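Local coordinates for protein type 3 secretion system chaperone PscE (Pseudomonas aeruginosa, PDB 2UWJ) that acts as a type III secretion chaperone that, together with PscG, keeps the needle protein PscF from polymerizing prematurely in the cytoplasm, at residues Ser2-Met5 against Glu9-Leu12; Ala21-Arg26 against Gly62-Leu67; Gln28-Glu33 against Arg55-Gly60; Arg35-Arg40 against Pro44-Phe49. One frame throughout, in Å; residues are numbered along the deposited sequence.

Contact 1: residues Ser2-Met5 against Glu9-Leu12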
loop_
_atom_site.group_PDB
_atom_site.type_symbol
_atom_site.label_atom_id
_atom_site.label_comp_id
_atom_site.label_asym_id
_atom_site.label_seq_id
_atom_site.Cartn_x
_atom_site.Cartn_y
_atom_site.Cartn_z
ATOM N N SER A 2 10.220 0.343 13.088
ATOM C CA SER A 2 11.075 1.529 12.880
ATOM C C SER A 2 10.473 2.200 11.663
ATOM O O SER A 2 10.082 3.361 11.747
ATOM C CB SER A 2 12.547 1.156 12.643
ATOM O OG SER A 2 13.374 2.319 12.727
ATOM N N HIS A 3 10.412 1.517 10.522
ATOM C CA HIS A 3 9.662 2.186 9.499
ATOM C C HIS A 3 8.454 1.612 8.828
ATOM O O HIS A 3 8.507 0.920 7.814
ATOM C CB HIS A 3 10.519 2.925 8.533
ATOM C CG HIS A 3 10.462 4.370 8.841
ATOM N ND1 HIS A 3 10.174 5.319 7.909
ATOM C CD2 HIS A 3 10.506 5.008 10.023
ATOM C CE1 HIS A 3 10.042 6.491 8.492
ATOM N NE2 HIS A 3 10.238 6.328 9.782
ATOM N N MET A 4 7.346 2.027 9.454
ATOM C CA MET A 4 5.960 1.717 9.156
ATOM C C MET A 4 5.676 0.360 8.567
ATOM O O MET A 4 6.010 0.083 7.417
ATOM C CB MET A 4 5.346 2.793 8.264
ATOM C CG MET A 4 4.851 3.999 9.010
ATOM S SD MET A 4 6.080 4.623 10.126
ATOM C CE MET A 4 5.475 4.084 11.671
ATOM N N MET A 5 5.048 -0.480 9.373
ATOM C CA MET A 5 4.651 -1.793 8.934
ATOM C C MET A 5 3.380 -1.690 8.087
ATOM O O MET A 5 3.053 -2.637 7.377
ATOM C CB MET A 5 4.372 -2.681 10.129
ATOM C CG MET A 5 5.626 -3.279 10.754
ATOM S SD MET A 5 6.527 -4.234 9.531
ATOM C CE MET A 5 5.432 -5.430 9.103
ATOM N N GLU A 9 -0.067 3.727 8.771
ATOM C CA GLU A 9 0.941 4.401 9.592
ATOM C C GLU A 9 1.753 5.418 8.775
ATOM O O GLU A 9 2.118 6.479 9.280
ATOM C CB GLU A 9 1.878 3.372 10.246
ATOM C CG GLU A 9 1.170 2.582 11.333
ATOM C CD GLU A 9 1.948 1.344 11.733
ATOM O OE1 GLU A 9 2.899 1.472 12.554
ATOM O OE2 GLU A 9 1.629 0.265 11.192
ATOM N N THR A 10 2.028 5.118 7.503
ATOM C CA THR A 10 2.767 6.108 6.698
ATOM C C THR A 10 1.852 7.334 6.532
ATOM O O THR A 10 2.270 8.486 6.756
ATOM C CB THR A 10 3.151 5.502 5.332
ATOM O OG1 THR A 10 3.997 4.372 5.567
ATOM C CG2 THR A 10 3.879 6.513 4.448
ATOM N N ARG A 11 0.599 7.093 6.162
ATOM C CA ARG A 11 -0.363 8.177 6.003
ATOM C C ARG A 11 -0.352 9.045 7.275
ATOM O O ARG A 11 -0.286 10.274 7.203
ATOM C CB ARG A 11 -1.755 7.595 5.763
ATOM C CG ARG A 11 -2.597 8.252 4.706
ATOM C CD ARG A 11 -3.330 7.149 3.877
ATOM N NE ARG A 11 -4.295 6.327 4.635
ATOM C CZ ARG A 11 -4.374 4.988 4.599
ATOM N NH1 ARG A 11 -3.545 4.268 3.846
ATOM N NH2 ARG A 11 -5.300 4.357 5.309
ATOM N N LEU A 12 -0.384 8.408 8.438
ATOM C CA LEU A 12 -0.378 9.130 9.715
ATOM C C LEU A 12 0.971 9.759 10.119
ATOM O O LEU A 12 1.019 10.546 11.047
ATOM C CB LEU A 12 -0.817 8.185 10.849
ATOM C CG LEU A 12 -2.180 7.513 10.847
ATOM C CD1 LEU A 12 -2.196 6.461 11.977
ATOM C CD2 LEU A 12 -3.304 8.528 11.044
#

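Contact 2: residues Ala21-Arg26 against Gly62-Leu67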
loop_
_atom_site.group_PDB
_atom_site.type_symbol
_atom_site.label_atom_id
_atom_site.label_comp_id
_atom_site.label_asym_id
_atom_site.label_seq_id
_atom_site.Cartn_x
_atom_site.Cartn_y
_atom_site.Cartn_z
ATOM N N ALA A 21 -6.740 13.421 12.477
ATOM C CA ALA A 21 -7.864 14.162 13.053
ATOM C C ALA A 21 -9.118 13.778 12.332
ATOM O O ALA A 21 -10.148 13.538 12.968
ATOM C CB ALA A 21 -7.629 15.678 12.939
ATOM N N ALA A 22 -9.042 13.698 11.005
ATOM C CA ALA A 22 -10.194 13.341 10.180
ATOM C C ALA A 22 -10.690 11.922 10.478
ATOM O O ALA A 22 -11.903 11.684 10.579
ATOM C CB ALA A 22 -9.853 13.440 8.701
ATOM N N LEU A 23 -9.755 10.978 10.599
ATOM C CA LEU A 23 -10.148 9.594 10.878
ATOM C C LEU A 23 -10.807 9.525 12.276
ATOM O O LEU A 23 -11.831 8.886 12.445
ATOM C CB LEU A 23 -8.903 8.692 10.826
ATOM C CG LEU A 23 -9.150 7.213 11.183
ATOM C CD1 LEU A 23 -10.304 6.574 10.363
ATOM C CD2 LEU A 23 -7.836 6.473 10.861
ATOM N N ARG A 24 -10.198 10.181 13.266
ATOM C CA ARG A 24 -10.737 10.180 14.616
ATOM C C ARG A 24 -12.186 10.699 14.628
ATOM O O ARG A 24 -13.054 10.125 15.278
ATOM C CB ARG A 24 -9.881 11.067 15.511
ATOM C CG ARG A 24 -10.456 11.261 16.948
ATOM C CD ARG A 24 -9.555 12.174 17.831
ATOM N NE ARG A 24 -9.926 12.060 19.251
ATOM C CZ ARG A 24 -9.194 12.475 20.297
ATOM N NH1 ARG A 24 -8.005 13.062 20.124
ATOM N NH2 ARG A 24 -9.648 12.283 21.540
ATOM N N GLN A 25 -12.444 11.788 13.902
ATOM C CA GLN A 25 -13.791 12.346 13.852
ATOM C C GLN A 25 -14.773 11.391 13.246
ATOM O O GLN A 25 -15.895 11.254 13.736
ATOM C CB GLN A 25 -13.798 13.675 13.068
ATOM C CG GLN A 25 -13.192 14.802 13.887
ATOM C CD GLN A 25 -13.099 16.127 13.112
ATOM O OE1 GLN A 25 -13.179 16.153 11.879
ATOM N NE2 GLN A 25 -12.919 17.224 13.841
ATOM N N ARG A 26 -14.370 10.704 12.181
ATOM C CA ARG A 26 -15.277 9.759 11.538
ATOM C C ARG A 26 -15.601 8.579 12.482
ATOM O O ARG A 26 -16.731 8.096 12.521
ATOM C CB ARG A 26 -14.643 9.196 10.275
ATOM C CG ARG A 26 -14.560 10.200 9.169
ATOM C CD ARG A 26 -14.003 9.524 7.943
ATOM N NE ARG A 26 -12.553 9.656 7.904
ATOM C CZ ARG A 26 -11.759 8.820 7.256
ATOM N NH1 ARG A 26 -12.314 7.800 6.620
ATOM N NH2 ARG A 26 -10.444 9.036 7.213
ATOM N N GLY A 62 -8.915 3.634 20.147
ATOM C CA GLY A 62 -7.825 3.312 21.051
ATOM C C GLY A 62 -6.536 3.017 20.250
ATOM O O GLY A 62 -5.450 3.439 20.604
ATOM N N ILE A 63 -6.630 2.292 19.152
ATOM C CA ILE A 63 -5.398 2.051 18.397
ATOM C C ILE A 63 -4.898 3.406 17.815
ATOM O O ILE A 63 -3.718 3.719 17.911
ATOM C CB ILE A 63 -5.660 1.035 17.293
ATOM C CG1 ILE A 63 -5.947 -0.350 17.963
ATOM C CG2 ILE A 63 -4.444 1.051 16.243
ATOM C CD1 ILE A 63 -6.614 -1.346 17.059
ATOM N N LEU A 64 -5.797 4.213 17.241
ATOM C CA LEU A 64 -5.402 5.501 16.645
ATOM C C LEU A 64 -4.668 6.388 17.659
ATOM O O LEU A 64 -3.637 6.992 17.346
ATOM C CB LEU A 64 -6.615 6.243 16.117
ATOM C CG LEU A 64 -6.312 7.600 15.437
ATOM C CD1 LEU A 64 -5.311 7.426 14.228
ATOM C CD2 LEU A 64 -7.681 8.158 14.908
ATOM N N SER A 65 -5.166 6.420 18.882
ATOM C CA SER A 65 -4.512 7.195 19.930
ATOM C C SER A 65 -3.114 6.713 20.168
ATOM O O SER A 65 -2.204 7.520 20.308
ATOM C CB SER A 65 -5.268 7.108 21.254
ATOM O OG SER A 65 -6.454 7.846 21.134
ATOM N N GLN A 66 -2.928 5.407 20.240
ATOM C CA GLN A 66 -1.581 4.868 20.446
ATOM C C GLN A 66 -0.664 5.097 19.221
ATOM O O GLN A 66 0.548 5.339 19.366
ATOM C CB GLN A 66 -1.650 3.372 20.753
ATOM C CG GLN A 66 -0.568 2.926 21.752
ATOM C CD GLN A 66 0.450 1.963 21.153
ATOM O OE1 GLN A 66 1.200 2.304 20.227
ATOM N NE2 GLN A 66 0.491 0.751 21.688
ATOM N N LEU A 67 -1.218 5.025 18.013
ATOM C CA LEU A 67 -0.385 5.242 16.821
ATOM C C LEU A 67 0.090 6.716 16.672
ATOM O O LEU A 67 1.142 6.993 16.083
ATOM C CB LEU A 67 -1.158 4.838 15.539
ATOM C CG LEU A 67 -1.541 3.335 15.402
ATOM C CD1 LEU A 67 -2.230 3.079 14.031
ATOM C CD2 LEU A 67 -0.302 2.479 15.495
#

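Contact 3: residues Gln28-Glu33 against Arg55-Gly60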
loop_
_atom_site.group_PDB
_atom_site.type_symbol
_atom_site.label_atom_id
_atom_site.label_comp_id
_atom_site.label_asym_id
_atom_site.label_seq_id
_atom_site.Cartn_x
_atom_site.Cartn_y
_atom_site.Cartn_z
ATOM N N GLN A 28 -15.423 8.609 15.861
ATOM C CA GLN A 28 -16.256 9.156 16.957
ATOM C C GLN A 28 -17.700 9.368 16.497
ATOM O O GLN A 28 -18.643 9.010 17.204
ATOM C CB GLN A 28 -15.677 10.468 17.448
ATOM C CG GLN A 28 -14.310 10.321 18.046
ATOM C CD GLN A 28 -13.743 11.667 18.447
ATOM O OE1 GLN A 28 -13.936 12.642 17.729
ATOM N NE2 GLN A 28 -13.040 11.732 19.595
ATOM N N ALA A 29 -17.876 9.902 15.289
ATOM C CA ALA A 29 -19.228 10.111 14.767
ATOM C C ALA A 29 -19.938 8.771 14.655
ATOM O O ALA A 29 -21.090 8.651 15.087
ATOM C CB ALA A 29 -19.196 10.808 13.387
ATOM N N ALA A 30 -19.273 7.756 14.072
ATOM C CA ALA A 30 -19.894 6.438 13.946
ATOM C C ALA A 30 -20.164 5.812 15.343
ATOM O O ALA A 30 -21.190 5.146 15.561
ATOM C CB ALA A 30 -18.991 5.481 13.076
ATOM N N LEU A 31 -19.279 6.024 16.300
ATOM C CA LEU A 31 -19.502 5.441 17.620
ATOM C C LEU A 31 -20.708 6.135 18.314
ATOM O O LEU A 31 -21.514 5.488 19.018
ATOM C CB LEU A 31 -18.260 5.601 18.480
ATOM C CG LEU A 31 -18.398 5.172 19.941
ATOM C CD1 LEU A 31 -18.817 3.681 20.055
ATOM C CD2 LEU A 31 -17.068 5.481 20.661
ATOM N N ALA A 32 -20.848 7.442 18.105
ATOM C CA ALA A 32 -21.987 8.164 18.739
ATOM C C ALA A 32 -23.339 7.690 18.143
ATOM O O ALA A 32 -24.302 7.494 18.882
ATOM C CB ALA A 32 -21.801 9.718 18.594
ATOM N N GLU A 33 -23.398 7.450 16.832
ATOM C CA GLU A 33 -24.631 6.975 16.211
ATOM C C GLU A 33 -24.941 5.615 16.751
ATOM O O GLU A 33 -26.095 5.263 16.994
ATOM C CB GLU A 33 -24.516 6.830 14.690
ATOM C CG GLU A 33 -24.102 8.071 13.939
ATOM C CD GLU A 33 -24.150 7.882 12.417
ATOM O OE1 GLU A 33 -24.052 6.719 11.942
ATOM O OE2 GLU A 33 -24.277 8.898 11.692
ATOM N N ARG A 55 -17.805 -1.785 20.028
ATOM C CA ARG A 55 -16.500 -2.147 20.567
ATOM C C ARG A 55 -15.410 -2.056 19.489
ATOM O O ARG A 55 -14.258 -1.737 19.797
ATOM C CB ARG A 55 -16.556 -3.537 21.181
ATOM C CG ARG A 55 -17.346 -3.603 22.555
ATOM C CD ARG A 55 -17.295 -5.066 22.994
ATOM N NE ARG A 55 -18.381 -5.464 23.885
ATOM C CZ ARG A 55 -19.266 -6.430 23.626
ATOM N NH1 ARG A 55 -19.232 -7.138 22.477
ATOM N NH2 ARG A 55 -20.188 -6.695 24.535
ATOM N N ALA A 56 -15.768 -2.355 18.242
ATOM C CA ALA A 56 -14.783 -2.267 17.135
ATOM C C ALA A 56 -14.359 -0.823 16.947
ATOM O O ALA A 56 -13.201 -0.519 16.760
ATOM C CB ALA A 56 -15.390 -2.770 15.843
ATOM N N LEU A 57 -15.332 0.081 17.004
ATOM C CA LEU A 57 -15.057 1.508 16.851
ATOM C C LEU A 57 -14.235 2.034 18.026
ATOM O O LEU A 57 -13.270 2.798 17.821
ATOM C CB LEU A 57 -16.389 2.272 16.725
ATOM C CG LEU A 57 -17.092 2.127 15.378
ATOM C CD1 LEU A 57 -18.579 2.713 15.499
ATOM C CD2 LEU A 57 -16.288 2.885 14.314
ATOM N N GLU A 58 -14.610 1.647 19.251
ATOM C CA GLU A 58 -13.833 2.065 20.440
ATOM C C GLU A 58 -12.407 1.484 20.297
ATOM O O GLU A 58 -11.453 2.129 20.683
ATOM C CB GLU A 58 -14.432 1.493 21.719
ATOM C CG GLU A 58 -15.654 2.256 22.178
ATOM C CD GLU A 58 -16.420 1.535 23.269
ATOM O OE1 GLU A 58 -16.140 0.337 23.549
ATOM O OE2 GLU A 58 -17.328 2.187 23.826
ATOM N N GLY A 59 -12.289 0.251 19.776
ATOM C CA GLY A 59 -10.949 -0.310 19.583
ATOM C C GLY A 59 -10.147 0.512 18.551
ATOM O O GLY A 59 -8.935 0.766 18.709
ATOM N N GLY A 60 -10.818 0.912 17.474
ATOM C CA GLY A 60 -10.149 1.731 16.463
ATOM C C GLY A 60 -9.631 3.048 17.032
ATOM O O GLY A 60 -8.534 3.497 16.691
#

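Contact 4: residues Arg35-Arg40 against Pro44-Phe49. Unlike the reference sequence in segment 44-49: Arg46 (reference His).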
loop_
_atom_site.group_PDB
_atom_site.type_symbol
_atom_site.label_atom_id
_atom_site.label_comp_id
_atom_site.label_asym_id
_atom_site.label_seq_id
_atom_site.Cartn_x
_atom_site.Cartn_y
_atom_site.Cartn_z
ATOM N N ARG A 35 -24.130 4.373 19.698
ATOM C CA ARG A 35 -24.605 4.469 21.078
ATOM C C ARG A 35 -26.036 5.021 21.114
ATOM O O ARG A 35 -26.841 4.601 21.934
ATOM C CB ARG A 35 -23.664 5.349 21.894
ATOM C CG ARG A 35 -22.378 4.620 22.309
ATOM C CD ARG A 35 -21.403 5.587 22.895
ATOM N NE ARG A 35 -20.183 4.929 23.375
ATOM C CZ ARG A 35 -19.029 5.561 23.608
ATOM N NH1 ARG A 35 -18.945 6.867 23.396
ATOM N NH2 ARG A 35 -17.958 4.893 24.055
ATOM N N ARG A 36 -26.339 5.945 20.222
ATOM C CA ARG A 36 -27.706 6.479 20.159
ATOM C C ARG A 36 -28.677 5.354 19.777
ATOM O O ARG A 36 -29.717 5.180 20.414
ATOM C CB ARG A 36 -27.807 7.635 19.148
ATOM C CG ARG A 36 -27.073 8.901 19.583
ATOM C CD ARG A 36 -27.506 10.128 18.730
ATOM N NE ARG A 36 -27.256 9.921 17.302
ATOM C CZ ARG A 36 -26.122 10.248 16.681
ATOM N NH1 ARG A 36 -25.133 10.815 17.357
ATOM N NH2 ARG A 36 -25.969 9.972 15.386
ATOM N N GLU A 37 -28.346 4.557 18.770
ATOM C CA GLU A 37 -29.241 3.479 18.379
ATOM C C GLU A 37 -29.399 2.402 19.492
ATOM O O GLU A 37 -30.480 1.827 19.669
ATOM C CB GLU A 37 -28.807 2.841 17.043
ATOM C CG GLU A 37 -29.817 1.800 16.580
ATOM C CD GLU A 37 -29.500 1.146 15.253
ATOM O OE1 GLU A 37 -30.174 0.135 14.902
ATOM O OE2 GLU A 37 -28.596 1.619 14.552
ATOM N N LEU A 38 -28.339 2.154 20.251
ATOM C CA LEU A 38 -28.389 1.186 21.325
ATOM C C LEU A 38 -29.346 1.718 22.385
ATOM O O LEU A 38 -30.125 0.964 22.969
ATOM C CB LEU A 38 -26.997 1.003 21.958
ATOM C CG LEU A 38 -26.188 -0.121 21.252
ATOM C CD1 LEU A 38 -24.708 0.146 21.548
ATOM C CD2 LEU A 38 -26.677 -1.542 21.687
ATOM N N ALA A 39 -29.263 3.018 22.640
ATOM C CA ALA A 39 -30.097 3.677 23.644
ATOM C C ALA A 39 -31.591 3.609 23.287
ATOM O O ALA A 39 -32.434 3.555 24.172
ATOM C CB ALA A 39 -29.650 5.123 23.818
ATOM N N ARG A 40 -31.928 3.599 22.005
ATOM C CA ARG A 40 -33.338 3.509 21.628
ATOM C C ARG A 40 -33.903 2.127 21.914
ATOM O O ARG A 40 -35.120 1.985 22.004
ATOM C CB ARG A 40 -33.536 3.839 20.153
ATOM C CG ARG A 40 -33.333 5.304 19.843
ATOM C CD ARG A 40 -33.775 5.601 18.413
ATOM N NE ARG A 40 -34.058 4.347 17.722
ATOM C CZ ARG A 40 -33.478 3.967 16.583
ATOM N NH1 ARG A 40 -32.569 4.762 15.988
ATOM N NH2 ARG A 40 -33.806 2.783 16.046
ATOM N N PRO A 44 -32.896 -8.064 20.091
ATOM C CA PRO A 44 -31.676 -8.736 20.572
ATOM C C PRO A 44 -30.553 -9.040 19.571
ATOM O O PRO A 44 -29.351 -9.000 19.919
ATOM C CB PRO A 44 -32.213 -10.004 21.256
ATOM C CG PRO A 44 -33.391 -10.362 20.423
ATOM C CD PRO A 44 -34.057 -8.976 20.187
ATOM N N GLU A 45 -30.941 -9.357 18.342
ATOM C CA GLU A 45 -29.979 -9.658 17.294
ATOM C C GLU A 45 -29.222 -8.362 16.964
ATOM O O GLU A 45 -27.990 -8.345 16.932
ATOM C CB GLU A 45 -30.708 -10.183 16.047
ATOM C CG GLU A 45 -29.809 -10.781 14.971
ATOM C CD GLU A 45 -30.583 -11.195 13.703
ATOM O OE1 GLU A 45 -31.618 -11.900 13.815
ATOM O OE2 GLU A 45 -30.136 -10.827 12.601
ATOM N N ARG A 46 -29.965 -7.264 16.793
ATOM C CA ARG A 46 -29.382 -5.977 16.440
ATOM C C ARG A 46 -28.543 -5.472 17.595
ATOM O O ARG A 46 -27.545 -4.774 17.408
ATOM C CB ARG A 46 -30.496 -4.966 16.139
ATOM C CG ARG A 46 -30.331 -4.143 14.858
ATOM C CD ARG A 46 -29.614 -2.837 15.128
ATOM N NE ARG A 46 -29.093 -2.134 13.950
ATOM C CZ ARG A 46 -28.290 -2.663 13.025
ATOM N NH1 ARG A 46 -27.907 -3.937 13.094
ATOM N NH2 ARG A 46 -27.795 -1.893 12.064
ATOM N N PHE A 47 -28.967 -5.809 18.799
ATOM C CA PHE A 47 -28.251 -5.336 19.974
ATOM C C PHE A 47 -26.840 -5.954 20.063
ATOM O O PHE A 47 -25.890 -5.272 20.399
ATOM C CB PHE A 47 -29.014 -5.705 21.225
ATOM C CG PHE A 47 -28.275 -5.389 22.493
ATOM C CD1 PHE A 47 -28.382 -4.138 23.076
ATOM C CD2 PHE A 47 -27.445 -6.347 23.082
ATOM C CE1 PHE A 47 -27.673 -3.830 24.241
ATOM C CE2 PHE A 47 -26.740 -6.063 24.227
ATOM C CZ PHE A 47 -26.858 -4.787 24.814
ATOM N N GLN A 48 -26.745 -7.251 19.805
ATOM C CA GLN A 48 -25.451 -7.941 19.866
ATOM C C GLN A 48 -24.577 -7.374 18.717
ATOM O O GLN A 48 -23.388 -7.138 18.867
ATOM C CB GLN A 48 -25.654 -9.460 19.706
ATOM C CG GLN A 48 -24.439 -10.251 19.203
ATOM C CD GLN A 48 -23.241 -10.311 20.196
ATOM O OE1 GLN A 48 -23.424 -10.260 21.423
ATOM N NE2 GLN A 48 -22.011 -10.457 19.655
ATOM N N PHE A 49 -25.199 -7.135 17.581
ATOM C CA PHE A 49 -24.514 -6.559 16.404
ATOM C C PHE A 49 -23.985 -5.153 16.725
ATOM O O PHE A 49 -22.803 -4.856 16.497
ATOM C CB PHE A 49 -25.537 -6.550 15.270
ATOM C CG PHE A 49 -25.057 -6.012 13.969
ATOM C CD1 PHE A 49 -24.974 -4.642 13.750
ATOM C CD2 PHE A 49 -24.877 -6.883 12.875
ATOM C CE1 PHE A 49 -24.739 -4.137 12.444
ATOM C CE2 PHE A 49 -24.639 -6.394 11.566
ATOM C CZ PHE A 49 -24.576 -5.021 11.353
#

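Contact 1: residues Ser2-Met5 against Glu9-Leu12
Met4 packs against the middle of helix 7-12 with its side chain slanting across that of Glu9, in a simple fold-back of the N-terminal loop onto the short helix that follows it. Its CB is directed at the helix, and Met4 CG presses on Glu9 CB at 3.3 Å, a tight methylene-to-methylene contact. The same Met4 CG is 3.4 Å from Thr10 N. Beyond that point the chain bends twice (chi2 50°, chi3 -105°), which turns the terminal methyl back alongside the glutamate, with Met4 CE in van der Waals contact with Glu9 OE1 at 3.8 Å.

The carboxylate finds its polar partner elsewhere: Glu9 OE2 is hydrogen-bonded to the hydroxyl of Thr6, just ahead of the segment, while Met5 N stays 3.9 Å from Glu9 OE2, too far for a bond. The end of Met5 leads away from the helix, and the residue packs on an aromatic side chain of another protein chain. Gln19 of the PscG chain packs against Glu9. Met4 CB also approaches Thr10, whose hydroxyl is held beside its own backbone N (chi1 -61°), bringing Thr10 OG1 to 3.4 Å from Met4 CB.

Contact 2: residues Ala21-Arg26 against Gly62-Leu67
Leu64 carries this contact, with more of its surface buried here than any other residue of the two segments. Its side chain projects from helix 44-68 straight at helix 18-40, and one methyl does nearly all the touching: Leu64 CD2 sits 3.6 Å from Arg24 N and 3.7 Å from Arg24 CB. The methyl therefore bears on the backbone and the root of the arginine side chain rather than on its charged end. With Leu64 CG anti to the backbone N, this torsion (chi1 -179°) carries CD2 to the arginine backbone.

Arg24 offers its backbone N and CA, and its CB, to the methyl. From CG to NE its chain is extended and leads away from Leu64, so the guanidinium takes no part in the packing. This is the inner seam of an antiparallel helical hairpin, in which helices 18-40 and 44-68 run side by side in opposite directions; a coiled coil is predicted for residues 19-40.

Leu23, buried and aimed at the facing helix, meets the same methyl from the neighbouring position, its CG 4.1 Å from Leu64 CD2. Leu12 of helix 7-12 packs on Leu64 as well and covers this end of the hairpin. Within its own helix, Leu23 CD1 rests 4.0 Å above one face of the Arg26 guanidinium, toward the rim. That guanidinium makes a weak bond from Arg26 NE to Ala22 O (3.4 Å), while Arg26 NH1 forms a salt bridge with Glu8 of the PscG chain, on which Leu23 packs too.

Contact 3: residues Gln28-Glu33 against Arg55-Gly60
A first torsion of -75°, with CG beside the backbone N and anti to the carbonyl carbon, sends the Leu57 side chain straight at the facing helix, whereas Leu31 holds CG anti to its N (chi1 174°) and swings its two methyls toward Glu58. Leu57 CD1 settles against the backbone between two residues, 3.5 Å from both Ala30 C and Leu31 N. Both branches also touch the alanine methyl: Ala30 CB is 3.7 Å from Leu57 CD1 and 3.9 Å from Leu57 CD2.

Such close seating of a leucine over an alanine joins the middle of the antiparallel helical hairpin, where the axes of the helical segments 28-33 and 55-60 approach to 9.4 Å at an angle of 153° between their directions. Leu9 of the PscG chain packs on Leu57, and Leu5 of that chain on Ala30, so this layer is shared with the partner protein.

Leu31 and Glu58 cross nearly at right angles, Leu31 CD2 lying 3.8 Å from the methylene Glu58 CG. The aliphatic part of the glutamate thus lines the leucine while the carboxylate passes beyond it to a salt bridge between Glu58 OE2 and Arg35 NH2; a bound nickel ion lies about 3 Å from the Glu58 side chain.

Contact 4: residues Arg35-Arg40 against Pro44-Phe49
The polar part of this contact is a salt bridge between Glu37 and Arg46, the latter replacing the histidine of the reference sequence. A single N-H is used: Arg46 NE donates to Glu37 OE1 at 2.7 Å, short but bent, with an N-H...O angle of 136°. The oxygen lies at the guanidinium edge, close to its plane, yet the nitrogen approaches from above the carboxylate plane. The carboxylate and guanidinium planes lie 51° apart instead of forming a flat, two-bond pair. Glu37 is stretched out, CG anti to the backbone N (chi1 -175°), while the Arg46 chain kinks at chi2 and comes across it at roughly a right angle. Within its own helix, Arg46 NH1 stands 3.0 Å above the ring of Phe49, displaced toward the rim. Arg46 is exposed and also touches a crystal neighbour.

Both residues flank the closed end of the helical hairpin, where a three-residue connection leads from helix 18-40 into helix 44-68.

The apolar part is made by Leu38 and Phe47, whose side chains cross almost perpendicularly. One methyl meets the ring obliquely: Leu38 CD2 is 3.4 Å from Phe47 CD1 and 3.6 Å from Phe47 CE1. Leu50, farther along helix 44-68, touches both Leu38 and Glu37. A bound nickel ion lies about 5 Å from the Leu38 side chain.

In the fold
Contacts 2, 3 and 4 join the same two helices, 18-40 and 44-68, as successive levels of one hairpin; along the chain, contact 4 is nested within contact 3 and that within contact 2. Contact 2 is buried and mainly leucine packing; contact 3, its centre about 10 Å from that of contact 2, is partly buried; contact 4, next to the connection, is a surface contact with a charged pair. The salt bridge of Glu58 ties contact 3 to contact 4. Contact 1, partly buried, is a local fold-back across the chain's centre from contact 4, with centres about 35 Å apart, but Leu12 packs onto Leu64 and Leu67, linking its helix to contact 2.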